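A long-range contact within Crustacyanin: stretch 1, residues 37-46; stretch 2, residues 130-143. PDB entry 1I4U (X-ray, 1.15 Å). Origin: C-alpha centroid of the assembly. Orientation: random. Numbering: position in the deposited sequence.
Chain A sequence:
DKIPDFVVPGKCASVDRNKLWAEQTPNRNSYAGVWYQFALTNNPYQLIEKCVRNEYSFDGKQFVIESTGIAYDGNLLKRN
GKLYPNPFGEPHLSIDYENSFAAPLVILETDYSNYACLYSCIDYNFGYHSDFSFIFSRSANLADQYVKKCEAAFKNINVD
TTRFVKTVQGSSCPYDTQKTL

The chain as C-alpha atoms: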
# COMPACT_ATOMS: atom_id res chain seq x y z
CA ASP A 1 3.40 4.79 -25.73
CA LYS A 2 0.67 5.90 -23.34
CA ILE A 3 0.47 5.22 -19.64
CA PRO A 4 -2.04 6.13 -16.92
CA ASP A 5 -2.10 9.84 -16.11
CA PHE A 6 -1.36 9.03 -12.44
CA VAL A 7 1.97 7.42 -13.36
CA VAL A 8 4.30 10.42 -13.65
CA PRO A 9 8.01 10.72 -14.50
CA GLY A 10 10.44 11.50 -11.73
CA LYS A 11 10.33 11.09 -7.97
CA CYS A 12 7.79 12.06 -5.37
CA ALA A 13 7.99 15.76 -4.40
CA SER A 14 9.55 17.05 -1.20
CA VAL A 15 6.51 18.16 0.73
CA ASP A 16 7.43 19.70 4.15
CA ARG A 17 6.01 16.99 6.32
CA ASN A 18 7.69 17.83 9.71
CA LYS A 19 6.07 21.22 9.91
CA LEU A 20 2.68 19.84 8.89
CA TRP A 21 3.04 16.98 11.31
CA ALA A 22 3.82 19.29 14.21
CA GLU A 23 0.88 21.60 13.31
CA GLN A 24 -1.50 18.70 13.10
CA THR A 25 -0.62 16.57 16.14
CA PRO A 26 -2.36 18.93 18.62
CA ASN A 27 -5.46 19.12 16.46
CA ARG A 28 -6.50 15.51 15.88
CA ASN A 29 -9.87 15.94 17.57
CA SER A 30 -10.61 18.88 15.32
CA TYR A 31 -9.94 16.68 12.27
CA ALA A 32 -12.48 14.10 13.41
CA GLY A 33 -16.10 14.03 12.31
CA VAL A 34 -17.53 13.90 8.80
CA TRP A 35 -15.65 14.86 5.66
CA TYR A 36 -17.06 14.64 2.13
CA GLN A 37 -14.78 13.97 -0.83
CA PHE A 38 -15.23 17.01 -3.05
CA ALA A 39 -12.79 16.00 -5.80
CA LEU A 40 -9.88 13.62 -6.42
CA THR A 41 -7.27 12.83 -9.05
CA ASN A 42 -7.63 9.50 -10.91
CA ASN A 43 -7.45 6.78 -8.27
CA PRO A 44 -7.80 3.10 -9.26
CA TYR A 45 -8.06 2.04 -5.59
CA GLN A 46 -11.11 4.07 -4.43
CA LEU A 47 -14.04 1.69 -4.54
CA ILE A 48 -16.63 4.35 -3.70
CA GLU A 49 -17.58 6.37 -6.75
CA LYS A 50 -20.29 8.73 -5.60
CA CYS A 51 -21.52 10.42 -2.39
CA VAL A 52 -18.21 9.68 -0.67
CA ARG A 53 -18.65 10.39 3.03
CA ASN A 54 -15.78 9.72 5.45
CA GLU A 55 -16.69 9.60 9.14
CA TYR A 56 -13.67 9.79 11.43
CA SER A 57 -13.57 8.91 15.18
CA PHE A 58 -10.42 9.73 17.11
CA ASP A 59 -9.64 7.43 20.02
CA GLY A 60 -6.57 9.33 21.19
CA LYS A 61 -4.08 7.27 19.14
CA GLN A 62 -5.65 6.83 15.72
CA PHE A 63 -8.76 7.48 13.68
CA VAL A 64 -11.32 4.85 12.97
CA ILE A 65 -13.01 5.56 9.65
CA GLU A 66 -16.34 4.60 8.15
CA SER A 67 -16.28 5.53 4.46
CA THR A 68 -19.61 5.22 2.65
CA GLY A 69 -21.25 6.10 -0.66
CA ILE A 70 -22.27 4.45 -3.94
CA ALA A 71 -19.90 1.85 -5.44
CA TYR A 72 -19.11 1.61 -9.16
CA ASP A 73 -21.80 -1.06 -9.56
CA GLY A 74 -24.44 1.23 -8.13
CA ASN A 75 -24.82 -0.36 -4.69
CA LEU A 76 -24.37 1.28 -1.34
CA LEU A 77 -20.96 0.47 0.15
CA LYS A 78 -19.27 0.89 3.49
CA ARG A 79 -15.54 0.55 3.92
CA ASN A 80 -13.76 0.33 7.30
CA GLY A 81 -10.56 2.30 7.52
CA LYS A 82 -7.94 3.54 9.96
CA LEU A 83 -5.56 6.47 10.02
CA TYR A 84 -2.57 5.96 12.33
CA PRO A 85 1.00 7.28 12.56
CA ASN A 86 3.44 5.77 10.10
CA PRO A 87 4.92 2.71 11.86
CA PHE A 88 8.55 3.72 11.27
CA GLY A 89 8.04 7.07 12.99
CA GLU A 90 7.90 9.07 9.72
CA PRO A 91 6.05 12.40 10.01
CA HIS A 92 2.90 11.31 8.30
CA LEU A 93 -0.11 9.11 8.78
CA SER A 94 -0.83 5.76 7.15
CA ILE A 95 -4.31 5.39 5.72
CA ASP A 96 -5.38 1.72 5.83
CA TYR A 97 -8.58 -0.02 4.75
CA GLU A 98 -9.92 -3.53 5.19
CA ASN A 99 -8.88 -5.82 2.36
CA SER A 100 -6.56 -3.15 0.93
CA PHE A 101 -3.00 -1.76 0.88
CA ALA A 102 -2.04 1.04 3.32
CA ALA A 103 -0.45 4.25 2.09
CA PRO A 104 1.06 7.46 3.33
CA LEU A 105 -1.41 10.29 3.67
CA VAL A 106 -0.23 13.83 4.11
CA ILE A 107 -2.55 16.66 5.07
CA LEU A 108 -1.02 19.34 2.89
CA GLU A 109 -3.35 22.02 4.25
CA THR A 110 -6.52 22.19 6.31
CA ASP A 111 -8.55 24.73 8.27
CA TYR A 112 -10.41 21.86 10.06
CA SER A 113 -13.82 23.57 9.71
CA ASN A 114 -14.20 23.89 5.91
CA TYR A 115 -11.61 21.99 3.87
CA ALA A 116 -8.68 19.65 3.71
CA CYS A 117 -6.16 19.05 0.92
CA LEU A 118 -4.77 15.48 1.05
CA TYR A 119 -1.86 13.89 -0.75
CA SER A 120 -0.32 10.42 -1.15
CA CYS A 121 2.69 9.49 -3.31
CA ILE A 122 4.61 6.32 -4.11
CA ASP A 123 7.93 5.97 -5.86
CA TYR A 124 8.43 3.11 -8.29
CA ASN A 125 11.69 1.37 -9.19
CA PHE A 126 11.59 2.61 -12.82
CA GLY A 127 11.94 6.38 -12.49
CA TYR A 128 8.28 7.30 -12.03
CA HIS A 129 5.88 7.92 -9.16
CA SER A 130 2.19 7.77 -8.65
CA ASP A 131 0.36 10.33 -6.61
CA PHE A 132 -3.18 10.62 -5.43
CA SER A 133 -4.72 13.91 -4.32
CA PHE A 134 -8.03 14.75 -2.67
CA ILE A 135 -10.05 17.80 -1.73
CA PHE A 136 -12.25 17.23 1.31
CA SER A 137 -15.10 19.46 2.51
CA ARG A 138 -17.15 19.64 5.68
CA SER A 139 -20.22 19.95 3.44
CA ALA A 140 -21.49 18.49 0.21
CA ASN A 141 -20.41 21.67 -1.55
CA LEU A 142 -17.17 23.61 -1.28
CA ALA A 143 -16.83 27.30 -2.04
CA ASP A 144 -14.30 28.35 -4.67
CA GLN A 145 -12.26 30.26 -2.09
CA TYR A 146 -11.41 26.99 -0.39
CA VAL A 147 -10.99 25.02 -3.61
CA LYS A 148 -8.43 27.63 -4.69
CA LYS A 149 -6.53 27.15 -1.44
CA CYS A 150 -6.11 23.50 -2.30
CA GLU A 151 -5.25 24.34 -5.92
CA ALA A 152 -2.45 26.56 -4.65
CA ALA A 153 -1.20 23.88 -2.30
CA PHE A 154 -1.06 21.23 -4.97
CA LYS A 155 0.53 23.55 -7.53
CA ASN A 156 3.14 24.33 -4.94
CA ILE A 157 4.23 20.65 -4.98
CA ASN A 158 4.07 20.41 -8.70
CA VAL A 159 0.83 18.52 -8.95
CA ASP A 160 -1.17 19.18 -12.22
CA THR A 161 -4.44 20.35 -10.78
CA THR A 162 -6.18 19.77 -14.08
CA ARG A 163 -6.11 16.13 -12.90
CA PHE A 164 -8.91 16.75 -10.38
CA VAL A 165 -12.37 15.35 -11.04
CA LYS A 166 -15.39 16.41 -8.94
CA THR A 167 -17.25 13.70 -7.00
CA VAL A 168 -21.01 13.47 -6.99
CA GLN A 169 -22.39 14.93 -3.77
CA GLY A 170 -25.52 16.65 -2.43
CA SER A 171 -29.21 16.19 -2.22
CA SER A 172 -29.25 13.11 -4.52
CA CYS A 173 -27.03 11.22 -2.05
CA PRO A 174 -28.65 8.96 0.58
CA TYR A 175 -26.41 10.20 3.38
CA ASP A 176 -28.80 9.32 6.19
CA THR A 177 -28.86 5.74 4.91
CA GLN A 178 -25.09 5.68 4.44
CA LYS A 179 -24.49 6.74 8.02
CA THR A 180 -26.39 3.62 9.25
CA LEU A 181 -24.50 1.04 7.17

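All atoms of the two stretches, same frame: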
# COMPACT_ATOMS: atom_id res chain seq x y z
N GLN A 37 -15.80 13.85 0.20
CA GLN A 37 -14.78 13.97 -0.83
C GLN A 37 -15.31 14.85 -1.93
O GLN A 37 -16.20 14.42 -2.68
CB GLN A 37 -14.44 12.59 -1.38
CG GLN A 37 -13.34 12.61 -2.47
CD GLN A 37 -13.20 11.20 -2.98
OE1 GLN A 37 -12.53 10.30 -2.47
NE2 GLN A 37 -13.85 10.74 -4.00
N PHE A 38 -14.77 16.06 -2.05
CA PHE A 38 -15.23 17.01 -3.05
C PHE A 38 -14.71 16.67 -4.44
O PHE A 38 -15.44 16.80 -5.41
CB PHE A 38 -14.79 18.42 -2.64
CG PHE A 38 -15.15 19.50 -3.62
CD1 PHE A 38 -16.46 19.94 -3.73
CD2 PHE A 38 -14.18 20.01 -4.45
CE1 PHE A 38 -16.80 20.89 -4.66
CE2 PHE A 38 -14.51 20.99 -5.35
CZ PHE A 38 -15.82 21.44 -5.47
N ALA A 39 -13.43 16.30 -4.50
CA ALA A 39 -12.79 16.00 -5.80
C ALA A 39 -11.54 15.16 -5.52
O ALA A 39 -11.00 15.19 -4.40
CB ALA A 39 -12.38 17.23 -6.60
N LEU A 40 -11.09 14.43 -6.52
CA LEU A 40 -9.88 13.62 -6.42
C LEU A 40 -9.27 13.44 -7.81
O LEU A 40 -9.98 13.52 -8.81
CB LEU A 40 -10.12 12.26 -5.75
CG LEU A 40 -10.67 11.14 -6.59
CD1 LEU A 40 -10.65 9.85 -5.77
CD2 LEU A 40 -12.08 11.42 -7.09
N THR A 41 -7.94 13.20 -7.81
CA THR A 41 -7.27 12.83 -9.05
C THR A 41 -7.41 11.32 -9.25
O THR A 41 -7.61 10.59 -8.29
CB THR A 41 -5.78 13.27 -9.05
OG1 THR A 41 -5.05 12.60 -8.00
CG2 THR A 41 -5.64 14.76 -8.81
N ASN A 42 -7.37 10.88 -10.50
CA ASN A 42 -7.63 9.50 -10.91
C ASN A 42 -7.02 8.49 -9.97
O ASN A 42 -5.82 8.46 -9.75
CB ASN A 42 -7.05 9.36 -12.30
CG ASN A 42 -7.39 8.10 -13.01
OD1 ASN A 42 -8.20 7.27 -12.57
ND2 ASN A 42 -6.74 7.96 -14.15
N ASN A 43 -7.87 7.67 -9.36
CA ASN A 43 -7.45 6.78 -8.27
C ASN A 43 -8.06 5.43 -8.55
O ASN A 43 -9.27 5.29 -8.50
CB ASN A 43 -7.88 7.43 -6.95
CG ASN A 43 -7.40 6.62 -5.77
OD1 ASN A 43 -7.37 5.39 -5.81
ND2 ASN A 43 -6.97 7.34 -4.74
N PRO A 44 -7.26 4.43 -8.91
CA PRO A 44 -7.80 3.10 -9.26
C PRO A 44 -8.10 2.25 -8.04
O PRO A 44 -8.56 1.13 -8.17
CB PRO A 44 -6.60 2.52 -10.04
CG PRO A 44 -5.42 3.07 -9.30
CD PRO A 44 -5.80 4.49 -9.04
N TYR A 45 -7.87 2.79 -6.84
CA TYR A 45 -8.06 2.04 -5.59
C TYR A 45 -9.36 2.42 -4.90
O TYR A 45 -9.86 1.65 -4.10
CB TYR A 45 -6.90 2.31 -4.64
CG TYR A 45 -5.55 2.04 -5.24
CD1 TYR A 45 -5.14 0.75 -5.53
CD2 TYR A 45 -4.67 3.06 -5.52
CE1 TYR A 45 -3.89 0.52 -6.08
CE2 TYR A 45 -3.42 2.85 -6.05
CZ TYR A 45 -3.03 1.56 -6.34
OH TYR A 45 -1.79 1.36 -6.88
N GLN A 46 -9.90 3.57 -5.10
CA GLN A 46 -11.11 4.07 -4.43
C GLN A 46 -12.29 3.32 -4.98
O GLN A 46 -12.68 3.48 -6.13
CB GLN A 46 -11.19 5.57 -4.66
CG GLN A 46 -12.47 6.27 -4.36
CD GLN A 46 -12.85 6.29 -2.91
OE1 GLN A 46 -12.92 7.30 -2.22
NE2 GLN A 46 -13.09 5.11 -2.40
N SER A 130 3.60 7.58 -8.54
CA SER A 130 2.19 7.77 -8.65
C SER A 130 1.76 8.60 -7.45
O SER A 130 2.12 8.33 -6.32
CB SER A 130 1.36 6.50 -8.67
OG SER A 130 1.33 5.91 -9.98
N ASP A 131 0.95 9.60 -7.73
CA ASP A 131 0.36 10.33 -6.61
C ASP A 131 -1.15 10.47 -6.80
O ASP A 131 -1.73 10.27 -7.85
CB ASP A 131 1.02 11.65 -6.40
CG ASP A 131 1.02 12.62 -7.55
OD1 ASP A 131 0.16 12.46 -8.42
OD2 ASP A 131 1.92 13.46 -7.52
N PHE A 132 -1.74 10.70 -5.65
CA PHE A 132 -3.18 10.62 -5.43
C PHE A 132 -3.53 11.80 -4.52
O PHE A 132 -3.03 11.87 -3.41
CB PHE A 132 -3.63 9.27 -4.82
CG PHE A 132 -3.17 8.13 -5.72
CD1 PHE A 132 -3.82 7.87 -6.90
CD2 PHE A 132 -2.05 7.40 -5.43
CE1 PHE A 132 -3.34 6.89 -7.77
CE2 PHE A 132 -1.55 6.40 -6.26
CZ PHE A 132 -2.20 6.18 -7.46
N SER A 133 -4.37 12.70 -5.01
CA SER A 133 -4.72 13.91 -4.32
C SER A 133 -6.25 13.97 -4.16
O SER A 133 -7.01 13.43 -4.96
CB SER A 133 -4.21 15.14 -5.06
OG SER A 133 -2.81 15.12 -5.20
N PHE A 134 -6.63 14.65 -3.10
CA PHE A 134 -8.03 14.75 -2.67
C PHE A 134 -8.30 16.13 -2.11
O PHE A 134 -7.47 16.67 -1.42
CB PHE A 134 -8.37 13.74 -1.60
CG PHE A 134 -7.93 12.30 -1.84
CD1 PHE A 134 -6.63 11.93 -1.62
CD2 PHE A 134 -8.83 11.35 -2.32
CE1 PHE A 134 -6.23 10.64 -1.86
CE2 PHE A 134 -8.42 10.04 -2.53
CZ PHE A 134 -7.11 9.70 -2.31
N ILE A 135 -9.51 16.62 -2.37
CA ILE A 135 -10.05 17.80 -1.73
C ILE A 135 -11.23 17.33 -0.91
O ILE A 135 -12.17 16.74 -1.49
CB ILE A 135 -10.43 18.91 -2.73
CG1 ILE A 135 -9.21 19.38 -3.52
CG2 ILE A 135 -11.10 20.11 -2.09
CD1 ILE A 135 -9.55 20.26 -4.73
N PHE A 136 -11.17 17.54 0.39
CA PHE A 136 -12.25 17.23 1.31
C PHE A 136 -12.97 18.52 1.80
O PHE A 136 -12.32 19.57 1.91
CB PHE A 136 -11.70 16.55 2.54
CG PHE A 136 -11.38 15.08 2.54
CD1 PHE A 136 -11.32 14.32 1.37
CD2 PHE A 136 -11.15 14.42 3.76
CE1 PHE A 136 -11.09 12.95 1.39
CE2 PHE A 136 -10.93 13.03 3.80
CZ PHE A 136 -10.89 12.33 2.62
N SER A 137 -14.25 18.39 2.03
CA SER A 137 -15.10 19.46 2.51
C SER A 137 -15.89 19.01 3.73
O SER A 137 -16.25 17.86 3.85
CB SER A 137 -16.05 19.91 1.42
OG SER A 137 -16.89 20.97 1.88
N ARG A 138 -16.21 19.97 4.61
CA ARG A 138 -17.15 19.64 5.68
C ARG A 138 -18.61 19.61 5.24
O ARG A 138 -19.47 19.22 6.06
CB ARG A 138 -16.95 20.60 6.86
CG ARG A 138 -15.67 20.44 7.62
CD ARG A 138 -15.51 19.06 8.22
NE ARG A 138 -14.45 19.06 9.23
CZ ARG A 138 -14.23 18.03 10.05
NH1 ARG A 138 -14.96 16.94 10.00
NH2 ARG A 138 -13.26 18.12 10.95
N SER A 139 -18.89 19.96 4.03
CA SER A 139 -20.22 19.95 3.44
C SER A 139 -20.21 19.31 2.08
O SER A 139 -19.17 19.01 1.48
CB SER A 139 -20.75 21.38 3.41
OG SER A 139 -19.85 22.31 2.96
N ALA A 140 -21.40 19.10 1.52
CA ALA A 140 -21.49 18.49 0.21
C ALA A 140 -20.88 19.37 -0.85
O ALA A 140 -20.33 18.85 -1.82
CB ALA A 140 -22.92 18.15 -0.15
N ASN A 141 -20.98 20.68 -0.66
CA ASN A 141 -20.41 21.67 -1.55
C ASN A 141 -19.13 22.23 -0.98
O ASN A 141 -18.88 22.09 0.23
CB ASN A 141 -21.45 22.78 -1.76
CG ASN A 141 -22.73 22.28 -2.43
OD1 ASN A 141 -22.65 21.86 -3.58
ND2 ASN A 141 -23.86 22.32 -1.75
N LEU A 142 -18.31 22.89 -1.79
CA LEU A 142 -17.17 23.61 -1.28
C LEU A 142 -16.98 24.87 -2.12
O LEU A 142 -16.84 24.75 -3.34
CB LEU A 142 -15.91 22.75 -1.34
CG LEU A 142 -14.68 23.37 -0.66
CD1 LEU A 142 -14.93 23.58 0.80
CD2 LEU A 142 -13.47 22.45 -0.90
N ALA A 143 -17.03 26.00 -1.42
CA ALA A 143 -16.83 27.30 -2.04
C ALA A 143 -15.49 27.44 -2.75
O ALA A 143 -14.50 26.86 -2.35
CB ALA A 143 -16.99 28.39 -0.99
O HOH W 1 -6.78 10.34 -5.64
O HOH W 2 -4.14 10.41 -9.25
O HOH W 3 -2.41 13.74 -7.52

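Two stretches whose touching residues are at least 87 apart in sequence pair through antiparallel strands, their axes 4.5 Å apart at closest approach, and the pairing is built around a bulge. Gln37 faces Phe136 in a non-hydrogen-bonded pair, its side chain on the same sheet face as those of Leu40 and Phe134. The register then slips by one residue. Phe38 is the extra residue, with a psi of -43° that departs from the extended path, and Ile135 O serves two consecutive amides: Phe38 N at 2.7 Å and Ala39 N at 3.3 Å. The rule is economical: one carbonyl can serve both amides of a bulge. At the bulge the CA-to-CB bond of Phe38 points toward the other stretch, and Leu142 CB lies over one face of its ring, 4.0 Å from the centroid, a CH-pi contact. Phe38 CD2 packs 3.9 Å from Ile135 CG2.

Regular pairing resumes at Ala39, whose O accepts a nearly straight hydrogen bond from Ile135 N (2.9 Å). Leu40 and Phe134 form the next non-hydrogen-bonded pair, where the backbones come close enough for Leu40 CA to sit 3.2 Å from Ser133 O, a CA-H...O contact; Leu40 CB meets Phe134 CD2 at 3.8 Å. Thr41 N closes the ladder on Ser133 O (3.0 Å).

Here water joins in. One molecule donates to both Thr41 O and Ser133 O and accepts from Asn43 ND2; a second accepts from Thr41 OG1 and donates to Asn42 O and Asp131 O; a third donates to Thr41 OG1 and Asp131 OD1. Solvent bridges thus extend the pairing past the last direct backbone bond.

Asn43 OD1 ties down the turn by accepting from Tyr45 N (2.8 Å), with a weak bond from Gln46 N, so one side chain braces the loop whose Pro44 and Tyr45 meet Phe132. The turn packs along one side of that ring: Pro44 CD reaches Phe132 CE1 at 3.7 Å, and the Tyr45 ring directs its edge toward the Phe132 face, offset, planes at 75°.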